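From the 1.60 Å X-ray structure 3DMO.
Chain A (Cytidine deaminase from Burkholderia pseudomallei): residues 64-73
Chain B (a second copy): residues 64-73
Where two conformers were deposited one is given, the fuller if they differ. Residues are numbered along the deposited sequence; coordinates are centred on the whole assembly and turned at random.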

# COMPACT_ATOMS: atom_id res chain seq x y z
N ARG A 64 3.99 -10.35 5.41
CA ARG A 64 4.78 -9.13 5.46
C ARG A 64 5.14 -8.72 6.89
O ARG A 64 6.26 -8.28 7.12
CB ARG A 64 4.11 -7.99 4.69
CG ARG A 64 4.25 -8.17 3.18
CD ARG A 64 3.59 -7.02 2.44
NE ARG A 64 2.15 -7.20 2.36
CZ ARG A 64 1.29 -6.23 2.07
NH1 ARG A 64 1.71 -4.99 1.81
NH2 ARG A 64 -0.01 -6.49 2.03
N THR A 65 4.21 -8.89 7.83
CA THR A 65 4.48 -8.66 9.25
C THR A 65 5.66 -9.51 9.74
O THR A 65 6.57 -8.99 10.39
CB THR A 65 3.23 -8.93 10.12
OG1 THR A 65 2.21 -7.98 9.80
CG2 THR A 65 3.56 -8.83 11.61
N ALA A 66 5.64 -10.81 9.42
CA ALA A 66 6.75 -11.71 9.78
C ALA A 66 8.09 -11.27 9.19
O ALA A 66 9.09 -11.20 9.89
CB ALA A 66 6.43 -13.15 9.37
N LEU A 67 8.09 -10.95 7.90
CA LEU A 67 9.32 -10.52 7.23
C LEU A 67 9.84 -9.17 7.73
O LEU A 67 11.05 -9.02 7.95
CB LEU A 67 9.13 -10.48 5.71
CG LEU A 67 9.05 -11.82 4.96
CD1 LEU A 67 8.33 -11.67 3.61
CD2 LEU A 67 10.45 -12.43 4.77
N PHE A 68 8.96 -8.20 7.93
CA PHE A 68 9.38 -6.89 8.45
C PHE A 68 9.95 -7.00 9.87
O PHE A 68 10.93 -6.31 10.22
CB PHE A 68 8.24 -5.85 8.41
CG PHE A 68 7.69 -5.57 7.03
CD1 PHE A 68 6.37 -5.15 6.88
CD2 PHE A 68 8.48 -5.72 5.89
CE1 PHE A 68 5.83 -4.88 5.62
CE2 PHE A 68 7.95 -5.45 4.61
CZ PHE A 68 6.62 -5.03 4.49
N SER A 69 9.37 -7.90 10.68
CA SER A 69 9.85 -8.17 12.04
C SER A 69 11.26 -8.76 12.02
O SER A 69 12.13 -8.35 12.79
CB SER A 69 8.89 -9.10 12.78
OG SER A 69 7.74 -8.39 13.23
N ALA A 70 11.48 -9.74 11.15
CA ALA A 70 12.80 -10.34 10.98
C ALA A 70 13.84 -9.31 10.49
O ALA A 70 14.96 -9.28 10.98
CB ALA A 70 12.73 -11.52 10.05
N LEU A 71 13.45 -8.48 9.52
CA LEU A 71 14.33 -7.40 9.05
C LEU A 71 14.72 -6.44 10.17
O LEU A 71 15.89 -6.08 10.31
CB LEU A 71 13.68 -6.63 7.89
CG LEU A 71 13.96 -7.01 6.42
CD1 LEU A 71 15.31 -6.48 5.94
CD2 LEU A 71 13.87 -8.51 6.15
N ALA A 72 13.75 -6.04 10.98
CA ALA A 72 13.98 -5.20 12.15
C ALA A 72 14.92 -5.85 13.19
O ALA A 72 15.59 -5.14 13.94
CB ALA A 72 12.66 -4.81 12.79
N ALA A 73 14.98 -7.18 13.20
CA ALA A 73 15.89 -7.92 14.06
C ALA A 73 17.28 -8.12 13.45
O ALA A 73 18.14 -8.73 14.06
CB ALA A 73 15.26 -9.28 14.46
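Chain B (64-73) RTALFSALAA

The contact is a compact, nearly twofold-symmetric crossing of two copies of the same helix, centred on a very short serine-serine hydrogen bond and flanked by two matching sets of threonine, phenylalanine and alanine contacts.

Chain B repeats the backbone conformation of chain A. From Arg B64 to Ala B72 phi stays between -57° and -71° and psi between -26° and -47°, and the i to i+4 ladder is regular: Phe B68 N donates to Arg B64 O at 2.8 Å, Ser B69 N to Thr B65 O at 3.1 Å, and Ala B72 N to Phe B68 O at 3.0 Å. Toward the C-terminal side the pattern loosens, since the bond from Ala B73 N to Ser B69 O, 3.0 Å long, is weak. The side chains also keep the wells of their counterparts: Thr B65, Phe B68 and Ser B69 all have chi1 in m, as in chain A, and Leu B71 shares the off-well chi1 near -90°.

The two axes approach to 9.0 Å, and their N-to-C directions make an angle of 112° (signed crossing angle -112°), so the helices cross steeply, somewhat past perpendicular. The register shows where they meet. The CA atoms of Ser A69 and Ser B69 lie 5.5 Å apart, while Thr A65 CA is 6.0 Å from Phe B68 CA and Phe A68 CA is 5.9 Å from Thr B65 CA. This reciprocal pairing, with Ser A69 paired with Ser B69, is the signature of a local twofold relation. The buried surface totals 320 Å², both sides summed, and Arg B64, Ala B66, Leu B67 and Ala B70 contribute none of it.

At the centre, Ser B69 OG lies 2.5 Å from Ser A69 OG. Either hydroxyl could be the donor of this bond. Both serines have a second deposited conformer, so the distance describes the conformers given here. Close by, one water bridges the helices, donating to Thr A65 O at 3.2 Å and to Thr B65 O at 3.1 Å; these carbonyls also accept the backbone bonds from Ser A69 N and Ser B69 N.

Around this polar centre the packing comes mainly from threonine methyls. Thr B65 CG2 sits 3.4 Å from Phe A68 O, 4.0 Å from Phe A68 CB and 3.8 Å from Ala A72 CB, so one methyl group meets two residues a helical turn apart. The reciprocal site is nearly identical, with Thr A65 CG2 at 3.6 Å from Phe B68 O and 3.7 Å from Ala B72 CB. The small alanine side chains, whose CA-to-CB bonds point toward the opposing helix, meet these methyls directly. Each threonine hydroxyl is hydrogen-bonded elsewhere in the structure, and each lies oblique to the opposing phenylalanine ring; on one side, Thr A65 OG1 is 4.1 Å from Phe B68 CB.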

# COMPACT_ATOMS: atom_id res chain seq x y z
N ARG B 64 5.60 1.72 11.36
CA ARG B 64 4.69 0.61 11.11
C ARG B 64 5.36 -0.73 11.38
O ARG B 64 4.73 -1.61 11.97
CB ARG B 64 4.12 0.70 9.69
CG ARG B 64 3.09 1.81 9.56
CD ARG B 64 2.47 1.85 8.18
NE ARG B 64 3.31 2.58 7.23
CZ ARG B 64 3.15 2.55 5.92
NH1 ARG B 64 2.17 1.83 5.38
NH2 ARG B 64 3.96 3.25 5.13
N THR B 65 6.63 -0.88 11.01
CA THR B 65 7.36 -2.11 11.29
C THR B 65 7.35 -2.39 12.80
O THR B 65 7.11 -3.52 13.21
CB THR B 65 8.81 -2.08 10.76
OG1 THR B 65 8.80 -1.99 9.33
CG2 THR B 65 9.58 -3.33 11.19
N ALA B 66 7.59 -1.36 13.61
CA ALA B 66 7.62 -1.55 15.08
C ALA B 66 6.26 -1.94 15.63
O ALA B 66 6.15 -2.88 16.45
CB ALA B 66 8.14 -0.30 15.79
N LEU B 67 5.22 -1.22 15.20
CA LEU B 67 3.84 -1.48 15.64
C LEU B 67 3.33 -2.85 15.20
O LEU B 67 2.73 -3.57 16.01
CB LEU B 67 2.90 -0.36 15.18
CG LEU B 67 2.98 0.97 15.96
CD1 LEU B 67 2.43 2.11 15.13
CD2 LEU B 67 2.25 0.90 17.31
N PHE B 68 3.58 -3.22 13.95
CA PHE B 68 3.18 -4.55 13.45
C PHE B 68 3.86 -5.67 14.23
O PHE B 68 3.23 -6.69 14.53
CB PHE B 68 3.46 -4.71 11.96
CG PHE B 68 2.71 -3.75 11.07
CD1 PHE B 68 3.21 -3.43 9.82
CD2 PHE B 68 1.49 -3.18 11.48
CE1 PHE B 68 2.53 -2.55 8.97
CE2 PHE B 68 0.79 -2.30 10.65
CZ PHE B 68 1.31 -1.98 9.39
N SER B 69 5.14 -5.48 14.56
CA SER B 69 5.90 -6.43 15.37
C SER B 69 5.29 -6.62 16.75
O SER B 69 5.17 -7.74 17.24
CB SER B 69 7.35 -5.97 15.51
OG SER B 69 8.08 -6.22 14.33
N ALA B 70 4.91 -5.51 17.39
CA ALA B 70 4.31 -5.55 18.72
C ALA B 70 2.95 -6.26 18.70
O ALA B 70 2.63 -7.02 19.61
CB ALA B 70 4.18 -4.16 19.28
N LEU B 71 2.14 -5.99 17.67
CA LEU B 71 0.86 -6.69 17.50
C LEU B 71 1.08 -8.19 17.32
O LEU B 71 0.40 -9.00 17.97
CB LEU B 71 0.09 -6.12 16.29
CG LEU B 71 -0.90 -4.97 16.54
CD1 LEU B 71 -2.22 -5.50 17.10
CD2 LEU B 71 -0.34 -3.85 17.45
N ALA B 72 2.06 -8.55 16.50
CA ALA B 72 2.39 -9.95 16.23
C ALA B 72 2.86 -10.67 17.49
O ALA B 72 2.73 -11.89 17.58
CB ALA B 72 3.42 -10.06 15.11
N ALA B 73 3.42 -9.92 18.44
CA ALA B 73 3.86 -10.49 19.71
C ALA B 73 2.70 -10.67 20.69
O ALA B 73 2.86 -11.30 21.74
CB ALA B 73 4.95 -9.62 20.33
O HOH W 1 6.53 -5.94 11.32